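Local coordinates for phosphate binding protein (Planctomyces limnophilus, PDB 4JWO) that probably binds phosphate outside the cytoplasmic membrane for uptake by a PstS-type transport system, at residues T62-V71 / E109-R117; V135-G143 / Y321-M332. All blocks are in the same frame, centred on the assembly; numbering follows the deposited sequence.

Contact 1 (T62-V71 / E109-R117). With SO4 (sulfate ion), chain B.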
ATOM      1  N   THR A  62      17.701  16.116  12.967  1.00 56.88           N
ATOM      2  CA  THR A  62      16.383  15.507  13.079  1.00 55.89           C
ATOM      3  C   THR A  62      15.663  15.541  11.737  1.00 49.59           C
ATOM      4  O   THR A  62      15.651  16.568  11.056  1.00 49.81           O
ATOM      5  CB  THR A  62      15.518  16.237  14.121  1.00 63.02           C
ATOM      6  OG1 THR A  62      16.228  16.314  15.362  1.00 66.77           O
ATOM      7  CG2 THR A  62      14.196  15.507  14.336  1.00 59.76           C
ATOM      8  N   ILE A  63      15.074  14.408  11.363  1.00 46.65           N
ATOM      9  CA  ILE A  63      14.236  14.319  10.175  1.00 43.83           C
ATOM     10  C   ILE A  63      12.819  13.972  10.617  1.00 41.98           C
ATOM     11  O   ILE A  63      12.598  12.938  11.246  1.00 43.32           O
ATOM     12  CB  ILE A  63      14.748  13.237   9.210  1.00 42.21           C
ATOM     13  CG1 ILE A  63      16.245  13.407   8.954  1.00 44.45           C
ATOM     14  CG2 ILE A  63      13.982  13.276   7.890  1.00 39.72           C
ATOM     15  CD1 ILE A  63      16.866  12.245   8.206  1.00 48.16           C
ATOM     16  N   ALA A  64      11.868  14.847  10.312  1.00 41.47           N
ATOM     17  CA  ALA A  64      10.468  14.588  10.631  1.00 39.88           C
ATOM     18  C   ALA A  64       9.779  13.932   9.442  1.00 37.58           C
ATOM     19  O   ALA A  64       9.597  14.573   8.407  1.00 37.49           O
ATOM     20  CB  ALA A  64       9.762  15.884  11.001  1.00 41.23           C
ATOM     21  N   VAL A  65       9.398  12.661   9.596  1.00 35.29           N
ATOM     22  CA  VAL A  65       8.703  11.906   8.550  1.00 34.88           C
ATOM     23  C   VAL A  65       7.253  11.686   8.974  1.00 38.06           C
ATOM     24  O   VAL A  65       6.980  11.434  10.147  1.00 33.42           O
ATOM     25  CB  VAL A  65       9.366  10.524   8.316  1.00 31.63           C
ATOM     26  CG1 VAL A  65       8.711   9.793   7.136  1.00 29.15           C
ATOM     27  CG2 VAL A  65      10.851  10.689   8.067  1.00 33.21           C
ATOM     28  N   ASP A  66       6.326  11.787   8.028  1.00 30.09           N
ATOM     29  CA  ASP A  66       4.916  11.558   8.314  1.00 29.15           C
ATOM     30  C   ASP A  66       4.334  10.900   7.083  1.00 29.85           C
ATOM     31  O   ASP A  66       5.071  10.577   6.157  1.00 26.38           O
ATOM     32  CB  ASP A  66       4.216  12.892   8.610  1.00 30.75           C
ATOM     33  CG  ASP A  66       2.937  12.721   9.410  1.00 33.79           C
ATOM     34  OD1 ASP A  66       2.332  11.634   9.344  1.00 29.74           O
ATOM     35  OD2 ASP A  66       2.537  13.683  10.102  1.00 38.98           O
ATOM     36  N   GLY A  67       3.024  10.689   7.069  1.00 27.02           N
ATOM     37  CA  GLY A  67       2.377  10.195   5.874  1.00 28.12           C
ATOM     38  C   GLY A  67       1.491   8.984   6.075  1.00 25.40           C
ATOM     39  O   GLY A  67       0.970   8.742   7.168  1.00 24.76           O
ATOM     40  N   SER A  68       1.349   8.238   4.983  1.00 23.78           N
ATOM     41  CA  SER A  68       0.480   7.076   4.829  1.00 26.16           C
ATOM     42  C   SER A  68       0.758   5.945   5.819  1.00 23.32           C
ATOM     43  O   SER A  68       1.909   5.667   6.153  1.00 20.59           O
ATOM     44  CB  SER A  68       0.683   6.541   3.407  1.00 24.65           C
ATOM     45  OG  SER A  68      -0.008   5.338   3.174  1.00 31.99           O
ATOM     46  N   SER A  69      -0.299   5.278   6.281  1.00 19.25           N
ATOM     47  CA  SER A  69      -0.125   4.045   7.035  1.00 18.80           C
ATOM     48  C   SER A  69       0.555   2.977   6.179  1.00 17.77           C
ATOM     49  O   SER A  69       1.209   2.078   6.715  1.00 18.69           O
ATOM     50  CB  SER A  69      -1.471   3.532   7.550  1.00 21.97           C
ATOM     51  OG  SER A  69      -2.279   3.133   6.448  1.00 19.61           O
ATOM     52  N   THR A  70       0.405   3.044   4.853  1.00 19.48           N
ATOM     53  CA  THR A  70       1.055   2.047   4.017  1.00 17.72           C
ATOM     54  C   THR A  70       2.525   2.330   3.732  1.00 18.21           C
ATOM     55  O   THR A  70       3.289   1.419   3.437  1.00 19.96           O
ATOM     56  CB  THR A  70       0.275   1.747   2.705  1.00 18.72           C
ATOM     57  OG1 THR A  70       0.131   2.946   1.942  1.00 25.34           O
ATOM     58  CG2 THR A  70      -1.101   1.210   3.033  1.00 23.10           C
ATOM     59  N   VAL A  71       2.927   3.594   3.821  1.00 17.43           N
ATOM     60  CA  VAL A  71       4.333   3.926   3.654  1.00 18.28           C
ATOM     61  C   VAL A  71       5.056   3.841   5.005  1.00 19.52           C
ATOM     62  O   VAL A  71       6.257   3.577   5.047  1.00 21.90           O
ATOM     63  CB  VAL A  71       4.522   5.294   2.969  1.00 20.12           C
ATOM     64  CG1 VAL A  71       6.009   5.603   2.748  1.00 21.50           C
ATOM     65  CG2 VAL A  71       3.757   5.313   1.637  1.00 21.00           C
ATOM     66  N   GLU A 109       5.555  21.675   8.435  1.00 44.38           N
ATOM     67  CA  GLU A 109       5.777  21.194   9.791  1.00 44.91           C
ATOM     68  C   GLU A 109       6.505  19.849   9.808  1.00 45.39           C
ATOM     69  O   GLU A 109       6.781  19.300  10.875  1.00 44.27           O
ATOM     70  CB  GLU A 109       4.442  21.109  10.543  1.00 44.82           C
ATOM     71  CG  GLU A 109       3.784  22.474  10.768  1.00 47.20           C
ATOM     72  CD  GLU A 109       2.287  22.385  11.029  1.00 46.81           C
ATOM     73  OE1 GLU A 109       1.700  21.298  10.815  1.00 55.44           O
ATOM     74  OE2 GLU A 109       1.698  23.414  11.431  1.00 50.18           O
ATOM     75  N   ILE A 110       6.810  19.328   8.619  1.00 41.33           N
ATOM     76  CA  ILE A 110       7.565  18.079   8.463  1.00 39.78           C
ATOM     77  C   ILE A 110       8.566  18.164   7.295  1.00 44.03           C
ATOM     78  O   ILE A 110       8.510  19.093   6.491  1.00 42.82           O
ATOM     79  CB  ILE A 110       6.632  16.860   8.245  1.00 41.62           C
ATOM     80  CG1 ILE A 110       5.775  17.049   6.994  1.00 35.79           C
ATOM     81  CG2 ILE A 110       5.754  16.612   9.474  1.00 45.89           C
ATOM     82  CD1 ILE A 110       4.915  15.841   6.658  1.00 33.31           C
ATOM     83  N   ASP A 111       9.463  17.184   7.195  1.00 39.51           N
ATOM     84  CA  ASP A 111      10.507  17.192   6.163  1.00 40.43           C
ATOM     85  C   ASP A 111      10.208  16.248   5.007  1.00 36.47           C
ATOM     86  O   ASP A 111      10.544  16.526   3.856  1.00 36.35           O
ATOM     87  CB  ASP A 111      11.848  16.783   6.768  1.00 40.35           C
ATOM     88  CG  ASP A 111      12.279  17.695   7.887  1.00 43.18           C
ATOM     89  OD1 ASP A 111      12.048  18.915   7.777  1.00 44.59           O
ATOM     90  OD2 ASP A 111      12.840  17.186   8.880  1.00 44.16           O
ATOM     91  N   VAL A 112       9.594  15.119   5.335  1.00 34.63           N
ATOM     92  CA  VAL A 112       9.356  14.041   4.380  1.00 32.33           C
ATOM     93  C   VAL A 112       7.958  13.490   4.592  1.00 32.15           C
ATOM     94  O   VAL A 112       7.543  13.292   5.729  1.00 30.89           O
ATOM     95  CB  VAL A 112      10.365  12.887   4.597  1.00 32.04           C
ATOM     96  CG1 VAL A 112       9.994  11.675   3.760  1.00 29.71           C
ATOM     97  CG2 VAL A 112      11.776  13.342   4.273  1.00 33.83           C
ATOM     98  N   THR A 113       7.222  13.241   3.515  1.00 29.10           N
ATOM     99  CA  THR A 113       5.905  12.642   3.678  1.00 27.62           C
ATOM    100  C   THR A 113       5.686  11.447   2.743  1.00 25.56           C
ATOM    101  O   THR A 113       6.076  11.475   1.571  1.00 26.70           O
ATOM    102  CB  THR A 113       4.777  13.700   3.575  1.00 32.63           C
ATOM    103  OG1 THR A 113       3.554  13.151   4.080  1.00 29.81           O
ATOM    104  CG2 THR A 113       4.592  14.179   2.143  1.00 30.78           C
ATOM    105  N   GLY A 114       5.092  10.394   3.291  1.00 24.34           N
ATOM    106  CA  GLY A 114       4.819   9.168   2.550  1.00 23.17           C
ATOM    107  C   GLY A 114       3.404   9.210   2.012  1.00 21.68           C
ATOM    108  O   GLY A 114       2.482   9.603   2.726  1.00 23.03           O
ATOM    109  N   ALA A 115       3.222   8.821   0.753  1.00 20.72           N
ATOM    110  CA  ALA A 115       1.918   8.938   0.114  1.00 20.30           C
ATOM    111  C   ALA A 115       1.541   7.641  -0.571  1.00 22.90           C
ATOM    112  O   ALA A 115       2.375   7.024  -1.235  1.00 21.76           O
ATOM    113  CB  ALA A 115       1.930  10.068  -0.893  1.00 22.17           C
ATOM    114  N   SER A 116       0.286   7.232  -0.411  1.00 21.81           N
ATOM    115  CA  SER A 116      -0.172   6.022  -1.086  0.52 21.22           C
ATOM    116  C   SER A 116      -0.793   6.371  -2.432  1.00 21.60           C
ATOM    117  O   SER A 116      -1.323   5.513  -3.122  1.00 19.96           O
ATOM    118  CB  SER A 116      -1.173   5.266  -0.225  0.52 22.67           C
ATOM    119  OG  SER A 116      -2.350   6.023  -0.058  0.52 20.66           O
ATOM    120  N   ARG A 117      -0.704   7.639  -2.804  1.00 22.67           N
ATOM    121  CA  ARG A 117      -1.162   8.105  -4.105  1.00 23.38           C
ATOM    122  C   ARG A 117      -0.322   9.315  -4.437  1.00 26.20           C
ATOM    123  O   ARG A 117       0.243   9.932  -3.535  1.00 26.45           O
ATOM    124  CB  ARG A 117      -2.631   8.522  -4.036  1.00 26.23           C
ATOM    125  CG  ARG A 117      -2.916   9.516  -2.927  1.00 30.31           C
ATOM    126  CD  ARG A 117      -4.081  10.428  -3.247  1.00 35.30           C
ATOM    127  NE  ARG A 117      -4.410  11.283  -2.105  1.00 36.74           N
ATOM    128  CZ  ARG A 117      -3.751  12.393  -1.789  1.00 33.71           C
ATOM    129  NH1 ARG A 117      -2.729  12.788  -2.537  1.00 29.95           N
ATOM    130  NH2 ARG A 117      -4.112  13.107  -0.725  1.00 33.34           N
TER
HETATM  131  S   SO4 B 401      -3.567   6.537   3.505  1.00 45.02           S
HETATM  132  O1  SO4 B 401      -4.433   5.365   3.430  1.00 41.94           O
HETATM  133  O2  SO4 B 401      -2.610   6.550   2.407  1.00 49.46           O
HETATM  134  O3  SO4 B 401      -4.399   7.723   3.406  1.00 33.74           O
HETATM  135  O4  SO4 B 401      -2.836   6.497   4.777  1.00 41.77           O
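Asp111 turns its CG away from its own carbonyl carbon (chi1 -59°), which carries OD2 to the backbone N of Ala64. At the other end of the contact, a sulfate is approached by Ser68, Ser69 and Ser116. The strands 62-67 and 112-115 are parallel neighbours in the sheet of a periplasmic-binding-protein fold. The bond from Ala64 N to Asp111 OD2 is nearly straight (2.9 Å, 171°) and comes from above the carboxylate plane. Lys294 and Arg297 form salt bridges with OD1 of the same group. Ala64 O accepts from both Asp111 N and Val112 N. Further along, Asp66 N donates to Val112 O, and Asp66 O accepts from Gly114 N. Val65 and Val112 lie side by side, with CG1 atoms 4.1 Å apart. Ile110 CD1 packs on Asp66 CB at 3.6 Å. Val71 places CG1 against Gly114 CA at 3.8 Å, where there is no side chain to block it. At the C-terminal strand ends, Ser68 OG accepts from Thr70 N in an ST turn. The sulfate, probably from the crystallisation liquor, also bonds to Thr98, consistent with an oxyanion site like that expected for phosphate. In one of two conformers, Ser116 OG lies a doubtfully short 2.5 Å from sulfate O2. Ser69 N donates to sulfate O4 at 3.2 Å (153°).

Contact 2 (V135-G143 / Y321-M332)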
ATOM      1  N   VAL A 135       9.684  17.160  -4.397  1.00 29.91           N
ATOM      2  CA  VAL A 135      10.285  16.136  -5.246  1.00 31.36           C
ATOM      3  C   VAL A 135       9.635  14.799  -4.919  1.00 26.10           C
ATOM      4  O   VAL A 135       9.520  14.425  -3.751  1.00 25.07           O
ATOM      5  CB  VAL A 135      11.810  16.033  -5.045  1.00 27.44           C
ATOM      6  CG1 VAL A 135      12.414  15.129  -6.105  1.00 33.80           C
ATOM      7  CG2 VAL A 135      12.451  17.414  -5.102  1.00 32.93           C
ATOM      8  N   GLU A 136       9.207  14.081  -5.954  1.00 24.94           N
ATOM      9  CA  GLU A 136       8.479  12.831  -5.785  1.00 22.26           C
ATOM     10  C   GLU A 136       9.387  11.633  -6.031  1.00 24.32           C
ATOM     11  O   GLU A 136      10.094  11.571  -7.037  1.00 24.27           O
ATOM     12  CB  GLU A 136       7.306  12.801  -6.766  1.00 22.81           C
ATOM     13  CG  GLU A 136       6.623  11.473  -6.929  1.00 23.56           C
ATOM     14  CD  GLU A 136       5.488  11.571  -7.925  1.00 34.69           C
ATOM     15  OE1 GLU A 136       4.559  12.371  -7.677  1.00 34.06           O
ATOM     16  OE2 GLU A 136       5.536  10.880  -8.970  1.00 30.26           O
ATOM     17  N   PHE A 137       9.377  10.688  -5.104  1.00 24.84           N
ATOM     18  CA  PHE A 137      10.139   9.455  -5.268  1.00 23.59           C
ATOM     19  C   PHE A 137       9.246   8.233  -5.159  1.00 21.82           C
ATOM     20  O   PHE A 137       8.631   8.012  -4.124  1.00 23.84           O
ATOM     21  CB  PHE A 137      11.239   9.393  -4.209  1.00 27.21           C
ATOM     22  CG  PHE A 137      12.265  10.472  -4.350  1.00 25.62           C
ATOM     23  CD1 PHE A 137      13.220  10.401  -5.351  1.00 25.43           C
ATOM     24  CD2 PHE A 137      12.273  11.569  -3.496  1.00 25.23           C
ATOM     25  CE1 PHE A 137      14.173  11.396  -5.502  1.00 26.76           C
ATOM     26  CE2 PHE A 137      13.222  12.569  -3.639  1.00 26.01           C
ATOM     27  CZ  PHE A 137      14.181  12.478  -4.646  1.00 25.93           C
ATOM     28  N   GLN A 138       9.169   7.435  -6.227  1.00 20.02           N
ATOM     29  CA  GLN A 138       8.465   6.162  -6.160  1.00 21.82           C
ATOM     30  C   GLN A 138       9.379   5.140  -5.488  1.00 24.59           C
ATOM     31  O   GLN A 138      10.505   4.918  -5.934  1.00 23.55           O
ATOM     32  CB  GLN A 138       8.084   5.679  -7.558  1.00 20.65           C
ATOM     33  CG  GLN A 138       7.231   4.426  -7.549  1.00 18.76           C
ATOM     34  CD  GLN A 138       6.822   3.981  -8.936  1.00 19.35           C
ATOM     35  OE1 GLN A 138       6.709   4.795  -9.861  1.00 27.32           O
ATOM     36  NE2 GLN A 138       6.607   2.701  -9.091  1.00 19.84           N
ATOM     37  N   VAL A 139       8.906   4.516  -4.418  1.00 20.68           N
ATOM     38  CA  VAL A 139       9.803   3.705  -3.591  1.00 21.81           C
ATOM     39  C   VAL A 139       9.446   2.224  -3.494  1.00 22.02           C
ATOM     40  O   VAL A 139      10.272   1.416  -3.085  1.00 23.56           O
ATOM     41  CB  VAL A 139       9.961   4.298  -2.173  1.00 21.96           C
ATOM     42  CG1 VAL A 139      10.525   5.707  -2.261  1.00 19.74           C
ATOM     43  CG2 VAL A 139       8.624   4.304  -1.428  1.00 22.18           C
ATOM     44  N   ALA A 140       8.223   1.873  -3.872  1.00 17.89           N
ATOM     45  CA  ALA A 140       7.752   0.503  -3.759  1.00 17.29           C
ATOM     46  C   ALA A 140       6.454   0.364  -4.509  1.00 16.78           C
ATOM     47  O   ALA A 140       5.858   1.354  -4.915  1.00 18.22           O
ATOM     48  CB  ALA A 140       7.539   0.145  -2.285  1.00 20.53           C
ATOM     49  N   ILE A 141       6.026  -0.876  -4.697  1.00 17.42           N
ATOM     50  CA  ILE A 141       4.691  -1.156  -5.188  1.00 16.58           C
ATOM     51  C   ILE A 141       3.983  -1.985  -4.125  1.00 18.41           C
ATOM     52  O   ILE A 141       4.556  -2.925  -3.578  1.00 18.54           O
ATOM     53  CB  ILE A 141       4.733  -1.898  -6.530  1.00 16.43           C
ATOM     54  CG1 ILE A 141       5.304  -0.992  -7.619  1.00 18.42           C
ATOM     55  CG2 ILE A 141       3.342  -2.354  -6.929  1.00 17.52           C
ATOM     56  CD1 ILE A 141       5.484  -1.706  -8.966  1.00 20.11           C
ATOM     57  N   ASP A 142       2.738  -1.618  -3.821  1.00 15.89           N
ATOM     58  CA  ASP A 142       1.950  -2.304  -2.800  1.00 15.13           C
ATOM     59  C   ASP A 142       0.859  -3.079  -3.511  1.00 14.97           C
ATOM     60  O   ASP A 142       0.024  -2.484  -4.186  1.00 17.24           O
ATOM     61  CB  ASP A 142       1.323  -1.260  -1.860  1.00 17.66           C
ATOM     62  CG  ASP A 142       0.537  -1.882  -0.700  1.00 18.15           C
ATOM     63  OD1 ASP A 142       0.328  -3.101  -0.689  1.00 20.60           O
ATOM     64  OD2 ASP A 142       0.110  -1.126   0.202  1.00 21.04           O
ATOM     65  N   GLY A 143       0.870  -4.404  -3.383  1.00 14.85           N
ATOM     66  CA  GLY A 143      -0.157  -5.232  -3.986  1.00 14.14           C
ATOM     67  C   GLY A 143      -0.925  -6.041  -2.955  1.00 15.89           C
ATOM     68  O   GLY A 143      -0.335  -6.586  -2.031  1.00 16.77           O
ATOM     69  N   TYR A 321       6.657  -5.698   0.707  1.00 17.67           N
ATOM     70  CA  TYR A 321       6.249  -4.972  -0.486  1.00 17.86           C
ATOM     71  C   TYR A 321       7.051  -5.447  -1.692  1.00 17.02           C
ATOM     72  O   TYR A 321       7.942  -6.289  -1.570  1.00 18.94           O
ATOM     73  CB  TYR A 321       6.421  -3.456  -0.295  1.00 17.61           C
ATOM     74  CG  TYR A 321       5.403  -2.813   0.635  1.00 20.90           C
ATOM     75  CD1 TYR A 321       4.067  -3.186   0.605  1.00 21.21           C
ATOM     76  CD2 TYR A 321       5.780  -1.824   1.531  1.00 23.49           C
ATOM     77  CE1 TYR A 321       3.131  -2.588   1.462  1.00 21.81           C
ATOM     78  CE2 TYR A 321       4.853  -1.224   2.381  1.00 27.77           C
ATOM     79  CZ  TYR A 321       3.532  -1.609   2.335  1.00 20.41           C
ATOM     80  OH  TYR A 321       2.623  -1.016   3.183  1.00 25.39           O
ATOM     81  N   ILE A 322       6.716  -4.905  -2.855  1.00 17.61           N
ATOM     82  CA  ILE A 322       7.371  -5.252  -4.112  1.00 16.97           C
ATOM     83  C   ILE A 322       8.349  -4.129  -4.468  1.00 19.66           C
ATOM     84  O   ILE A 322       7.988  -2.951  -4.438  1.00 19.44           O
ATOM     85  CB  ILE A 322       6.309  -5.422  -5.229  1.00 19.16           C
ATOM     86  CG1 ILE A 322       5.416  -6.635  -4.915  1.00 22.69           C
ATOM     87  CG2 ILE A 322       6.980  -5.546  -6.580  1.00 20.59           C
ATOM     88  CD1 ILE A 322       4.103  -6.670  -5.681  1.00 24.36           C
ATOM     89  N   LYS A 323       9.595  -4.477  -4.777  1.00 19.03           N
ATOM     90  CA  LYS A 323      10.570  -3.432  -5.081  1.00 19.57           C
ATOM     91  C   LYS A 323      10.265  -2.863  -6.461  1.00 19.76           C
ATOM     92  O   LYS A 323       9.680  -3.549  -7.307  1.00 20.43           O
ATOM     93  CB  LYS A 323      12.012  -3.950  -4.982  1.00 23.45           C
ATOM     94  CG  LYS A 323      12.403  -4.939  -6.051  1.00 25.39           C
ATOM     95  CD  LYS A 323      13.868  -5.317  -5.924  1.00 33.61           C
ATOM     96  CE  LYS A 323      14.270  -6.314  -7.004  1.00 35.25           C
ATOM     97  NZ  LYS A 323      15.737  -6.579  -6.954  1.00 39.21           N
ATOM     98  N   VAL A 324      10.633  -1.604  -6.681  1.00 20.73           N
ATOM     99  CA  VAL A 324      10.331  -0.955  -7.957  1.00 21.35           C
ATOM    100  C   VAL A 324      11.143  -1.563  -9.108  1.00 23.88           C
ATOM    101  O   VAL A 324      12.261  -2.056  -8.909  1.00 23.75           O
ATOM    102  CB  VAL A 324      10.599   0.570  -7.901  1.00 18.50           C
ATOM    103  CG1 VAL A 324       9.673   1.245  -6.883  1.00 19.43           C
ATOM    104  CG2 VAL A 324      12.058   0.844  -7.582  1.00 25.14           C
ATOM    105  N   PRO A 325      10.577  -1.531 -10.325  1.00 21.08           N
ATOM    106  CA  PRO A 325      11.300  -1.930 -11.537  1.00 22.05           C
ATOM    107  C   PRO A 325      12.604  -1.150 -11.694  1.00 20.70           C
ATOM    108  O   PRO A 325      12.712  -0.045 -11.164  1.00 21.20           O
ATOM    109  CB  PRO A 325      10.328  -1.551 -12.657  1.00 24.69           C
ATOM    110  CG  PRO A 325       8.973  -1.656 -12.018  1.00 23.88           C
ATOM    111  CD  PRO A 325       9.169  -1.190 -10.604  1.00 19.92           C
ATOM    112  N   LYS A 326      13.578  -1.720 -12.396  1.00 20.72           N
ATOM    113  CA  LYS A 326      14.860  -1.052 -12.577  1.00 24.71           C
ATOM    114  C   LYS A 326      14.685   0.312 -13.239  1.00 22.11           C
ATOM    115  O   LYS A 326      15.394   1.257 -12.899  1.00 24.22           O
ATOM    116  CB  LYS A 326      15.828  -1.909 -13.407  1.00 27.91           C
ATOM    117  CG  LYS A 326      16.322  -3.183 -12.729  1.00 37.84           C
ATOM    118  CD  LYS A 326      17.170  -2.881 -11.501  1.00 43.54           C
ATOM    119  CE  LYS A 326      17.516  -4.156 -10.737  1.00 50.19           C
ATOM    120  NZ  LYS A 326      18.478  -3.894  -9.626  1.00 46.46           N
ATOM    121  N   SER A 327      13.755   0.420 -14.186  1.00 22.98           N
ATOM    122  CA  SER A 327      13.571   1.699 -14.873  1.00 23.15           C
ATOM    123  C   SER A 327      13.102   2.763 -13.894  1.00 21.05           C
ATOM    124  O   SER A 327      13.482   3.928 -14.002  1.00 22.33           O
ATOM    125  CB  SER A 327      12.617   1.579 -16.068  1.00 22.78           C
ATOM    126  OG  SER A 327      11.291   1.331 -15.633  1.00 21.61           O
ATOM    127  N   VAL A 328      12.293   2.355 -12.921  1.00 18.59           N
ATOM    128  CA  VAL A 328      11.833   3.275 -11.886  1.00 18.67           C
ATOM    129  C   VAL A 328      13.006   3.707 -11.000  1.00 23.36           C
ATOM    130  O   VAL A 328      13.187   4.892 -10.740  1.00 21.63           O
ATOM    131  CB  VAL A 328      10.707   2.662 -11.027  1.00 17.23           C
ATOM    132  CG1 VAL A 328      10.318   3.626  -9.913  1.00 18.17           C
ATOM    133  CG2 VAL A 328       9.499   2.325 -11.891  1.00 16.49           C
ATOM    134  N   LYS A 329      13.803   2.737 -10.557  1.00 19.75           N
ATOM    135  CA  LYS A 329      14.975   3.004  -9.722  1.00 23.25           C
ATOM    136  C   LYS A 329      15.926   3.976 -10.401  1.00 23.45           C
ATOM    137  O   LYS A 329      16.396   4.935  -9.777  1.00 24.87           O
ATOM    138  CB  LYS A 329      15.713   1.703  -9.408  1.00 24.73           C
ATOM    139  CG  LYS A 329      16.998   1.872  -8.611  1.00 28.67           C
ATOM    140  CD  LYS A 329      17.600   0.503  -8.279  1.00 33.59           C
ATOM    141  CE  LYS A 329      18.868   0.630  -7.443  1.00 37.59           C
ATOM    142  NZ  LYS A 329      19.443  -0.701  -7.109  1.00 41.89           N
ATOM    143  N   GLU A 330      16.199   3.739 -11.680  1.00 25.93           N
ATOM    144  CA  GLU A 330      17.109   4.591 -12.441  0.57 26.33           C
ATOM    145  C   GLU A 330      16.593   6.022 -12.457  1.00 27.71           C
ATOM    146  O   GLU A 330      17.332   6.973 -12.215  1.00 26.32           O
ATOM    147  CB  GLU A 330      17.269   4.079 -13.879  0.57 26.75           C
ATOM    148  CG  GLU A 330      18.101   5.003 -14.773  0.57 28.28           C
ATOM    149  CD  GLU A 330      18.254   4.497 -16.207  0.57 31.51           C
ATOM    150  OE1 GLU A 330      18.364   3.269 -16.413  0.57 40.45           O
ATOM    151  OE2 GLU A 330      18.271   5.338 -17.133  0.57 29.32           O
ATOM    152  N   THR A 331      15.307   6.164 -12.744  1.00 27.22           N
ATOM    153  CA  THR A 331      14.692   7.483 -12.832  1.00 26.65           C
ATOM    154  C   THR A 331      14.729   8.223 -11.493  1.00 27.66           C
ATOM    155  O   THR A 331      15.081   9.403 -11.432  1.00 30.04           O
ATOM    156  CB  THR A 331      13.251   7.379 -13.349  1.00 33.59           C
ATOM    157  OG1 THR A 331      13.271   6.886 -14.695  1.00 34.90           O
ATOM    158  CG2 THR A 331      12.569   8.731 -13.312  1.00 32.53           C
HETATM  159  N   MSE A 332      14.388   7.526 -10.413  1.00 24.03           N
HETATM  160  CA  MSE A 332      14.408   8.139  -9.086  1.00 21.57           C
HETATM  161  C   MSE A 332      15.806   8.576  -8.642  1.00 21.87           C
HETATM  162  O   MSE A 332      15.956   9.622  -8.021  1.00 25.35           O
HETATM  163  CB  MSE A 332      13.775   7.213  -8.038  1.00 19.93           C
HETATM  164  CG  MSE A 332      12.344   6.802  -8.365  1.00 21.79           C
HETATM  165 SE   MSE A 332      11.230   8.329  -8.829  0.73 23.87          SE
HETATM  166  CE  MSE A 332      10.298   7.546 -10.349  1.00 22.16           C
TER
HETATM  167  O   HOH W   1      11.891  -0.462  -4.225  1.00 24.72           O
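Ile141 and Ile322 exchange two backbone hydrogen bonds, Ile141 N to Ile322 O at 2.9 Å and Ile322 N to Ile141 O at 3.0 Å. This single antiparallel bridge ties the loop before helix 326-340 to strand 134-148 of the periplasmic-binding-protein fold. A water extends the link: it donates to Val139 O and accepts from Val324 N. Next to the bridge, the carboxylate of Asp142 meets the Tyr321 ring at an oblique angle, the two planes 53° apart. Asp142 CG lies 3.4 Å from Tyr321 CE1. The Tyr321 hydroxyl probably bonds to Thr70 O. The side chains of Ile141 and Pro325 cross at about a right angle, CD1 of the one against CD of the other, and Pro325 is the N-cap of the helix. Val324 turns CG1 away from its carbonyl carbon (chi1 -63°), which sets this methyl 3.4 Å from Ala140 N. The helix then runs roughly antiparallel to the strand, its axis at 149°. Gln138 stretches its chain across Val328, whose CG1 touches CD of the amide at 3.6 Å. Met332, a selenomethionine, faces the strand with a chain bent at chi2 and chi3. Its SE comes within 3.4 Å of Gln138 N, and its CE packs on Gln138 CB. Leu308 of helix 298-308 touches both Met332 and Phe137, so this end of the contact lies between two helices and the strand. The Phe137 ring offers its edge to the helix backbone, with CE1 3.6 Å from Met332 O, which lies in the ring plane.

Contact 1 precedes contact 2 along the chain, and their centres are about 16 Å apart. Both belong to one mixed sheet. Strand 283-291 pairs antiparallel with strand 112-115 of contact 1 and with strand 134-148 of contact 2, so it joins the two. They also touch directly: Tyr321 OH probably hydrogen-bonds to Thr70 O at 2.5 Å, and Asp142 OD2 packs near Thr70 CB. The C-terminal segment 321-332 therefore reaches back to the turn that follows the first strand. Thr70 is next in the chain to Ser69, whose N bonds to the sulfate, so Tyr321 of contact 2 meets contact 1 one residue from an anion-binding group.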